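N2152 (Neocallimastix frontalis, PDB 5U22) is a family 39 glycoside hydrolase from a rumen anaerobic fungus, probably with polyspecific activity on rare arabinosyl substrates. Local coordinates at residues Thr297-Ala301 / Gly302-Tyr306. Residues are numbered along the deposited sequence; the frame is centred on the assembly and turned at random.
Sequences TQKGA and GWYFY
K299 lays its side chain over one face of the W303 indole, running from the five-membered ring out across the six-membered one. Beyond CG the lysine is fully extended, which carries CE to 3.6 Å from the centroid of the W303 six-membered ring, almost on the ring normal. NZ lies further toward the rim, 3.4 Å from W303 CH2, and makes a cation-pi contact with the same face. Lysine suits the place because its methylenes pack on the indole while its charge meets the pi cloud. The W303 CG stands anti to the backbone N (chi1 -168°), directing the indole back alongside the preceding loop, and NE1 is hydrogen-bonded to the L58 carbonyl. A leucine in place of this tryptophan would probably leave the lysine ammonium without its aromatic face and the L58 carbonyl without this donor. Y304 crosses K299 at about a right angle, its OH 3.4 Å from K299 CD, while W303 CE3 sits over the centre of one tyrosine face. From G300 on, the backbone turns into the helix: W303 N gives a weak bond to G300 O (3.1 Å), and A301 O accepts a weak one from F305 N (3.3 Å). Small A301 fits in this first turn, with P258 of helix 258-270 beside it. Helix 301-310, reached by a loop after strand 275-278, the last of the barrel, packs through A301, Y304 and F305 against I376 on strand 368-376 of the beta-sandwich.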
loop_
_atom_site.group_PDB
_atom_site.type_symbol
_atom_site.label_atom_id
_atom_site.label_comp_id
_atom_site.label_asym_id
_atom_site.label_seq_id
_atom_site.Cartn_x
_atom_site.Cartn_y
_atom_site.Cartn_z
ATOM N N THR A 297 -0.018 -14.252 16.303
ATOM C CA THR A 297 -1.075 -13.878 17.227
ATOM C C THR A 297 -0.877 -12.534 17.907
ATOM O O THR A 297 -1.826 -12.036 18.525
ATOM C CB THR A 297 -1.209 -14.943 18.328
ATOM O OG1 THR A 297 0.037 -15.047 19.036
ATOM C CG2 THR A 297 -1.573 -16.294 17.720
ATOM N N GLN A 298 0.308 -11.939 17.827
ATOM C CA GLN A 298 0.626 -10.736 18.583
ATOM C C GLN A 298 0.892 -9.563 17.653
ATOM O O GLN A 298 1.565 -9.713 16.629
ATOM C CB GLN A 298 1.843 -10.954 19.475
ATOM C CG GLN A 298 1.657 -12.036 20.521
ATOM C CD GLN A 298 2.972 -12.526 21.047
ATOM O OE1 GLN A 298 3.731 -13.203 20.344
ATOM N NE2 GLN A 298 3.266 -12.185 22.290
ATOM N N LYS A 299 0.397 -8.391 18.046
ATOM C CA LYS A 299 0.649 -7.167 17.296
ATOM C C LYS A 299 2.117 -6.769 17.386
ATOM O O LYS A 299 2.748 -6.894 18.439
ATOM C CB LYS A 299 -0.214 -6.028 17.842
ATOM C CG LYS A 299 -1.723 -6.235 17.697
ATOM C CD LYS A 299 -2.476 -5.245 18.559
ATOM C CE LYS A 299 -3.979 -5.471 18.470
ATOM N NZ LYS A 299 -4.746 -4.456 19.254
ATOM N N GLY A 300 2.664 -6.282 16.273
ATOM C CA GLY A 300 3.930 -5.583 16.284
ATOM C C GLY A 300 3.707 -4.077 16.276
ATOM O O GLY A 300 2.579 -3.590 16.209
ATOM N N ALA A 301 4.819 -3.339 16.358
ATOM C CA ALA A 301 4.743 -1.880 16.348
ATOM C C ALA A 301 3.979 -1.372 15.131
ATOM O O ALA A 301 3.162 -0.455 15.246
ATOM C CB ALA A 301 6.148 -1.273 16.373
ATOM N N GLY A 302 4.227 -1.964 13.963
ATOM C CA GLY A 302 3.595 -1.484 12.745
ATOM C C GLY A 302 2.084 -1.573 12.774
ATOM O O GLY A 302 1.400 -0.748 12.169
ATOM N N TRP A 303 1.539 -2.573 13.470
ATOM C CA TRP A 303 0.088 -2.672 13.584
ATOM C C TRP A 303 -0.487 -1.375 14.130
ATOM O O TRP A 303 -1.453 -0.826 13.593
ATOM C CB TRP A 303 -0.294 -3.844 14.482
ATOM C CG TRP A 303 -1.749 -4.167 14.412
ATOM C CD1 TRP A 303 -2.341 -5.102 13.609
ATOM C CD2 TRP A 303 -2.806 -3.564 15.175
ATOM N NE1 TRP A 303 -3.697 -5.112 13.823
ATOM C CE2 TRP A 303 -4.008 -4.179 14.780
ATOM C CE3 TRP A 303 -2.852 -2.564 16.156
ATOM C CZ2 TRP A 303 -5.251 -3.820 15.325
ATOM C CZ3 TRP A 303 -4.090 -2.209 16.698
ATOM C CH2 TRP A 303 -5.270 -2.841 16.279
ATOM N N TYR A 304 0.131 -0.847 15.184
ATOM C CA TYR A 304 -0.390 0.362 15.806
ATOM C C TYR A 304 -0.249 1.575 14.890
ATOM O O TYR A 304 -1.138 2.438 14.863
ATOM C CB TYR A 304 0.307 0.591 17.142
ATOM C CG TYR A 304 -0.107 -0.422 18.186
ATOM C CD1 TYR A 304 0.659 -1.560 18.424
ATOM C CD2 TYR A 304 -1.278 -0.243 18.920
ATOM C CE1 TYR A 304 0.267 -2.499 19.384
ATOM C CE2 TYR A 304 -1.671 -1.176 19.882
ATOM C CZ TYR A 304 -0.889 -2.290 20.108
ATOM O OH TYR A 304 -1.298 -3.205 21.058
ATOM N N PHE A 305 0.847 1.658 14.120
ATOM C CA PHE A 305 0.977 2.762 13.173
ATOM C C PHE A 305 -0.096 2.680 12.091
ATOM O O PHE A 305 -0.745 3.686 11.775
ATOM C CB PHE A 305 2.384 2.810 12.546
ATOM C CG PHE A 305 2.675 4.110 11.831
ATOM C CD1 PHE A 305 2.951 5.268 12.552
ATOM C CD2 PHE A 305 2.648 4.185 10.445
ATOM C CE1 PHE A 305 3.198 6.467 11.906
ATOM C CE2 PHE A 305 2.903 5.382 9.788
ATOM C CZ PHE A 305 3.168 6.528 10.522
ATOM N N TYR A 306 -0.329 1.483 11.541
ATOM C CA TYR A 306 -1.360 1.347 10.520
ATOM C C TYR A 306 -2.762 1.503 11.099
ATOM O O TYR A 306 -3.685 1.869 10.366
ATOM C CB TYR A 306 -1.186 0.010 9.787
ATOM C CG TYR A 306 -0.144 0.115 8.684
ATOM C CD1 TYR A 306 1.219 0.123 8.975
ATOM C CD2 TYR A 306 -0.530 0.246 7.357
ATOM C CE1 TYR A 306 2.165 0.238 7.957
ATOM C CE2 TYR A 306 0.401 0.354 6.340
ATOM C CZ TYR A 306 1.742 0.354 6.640
ATOM O OH TYR A 306 2.642 0.453 5.602
#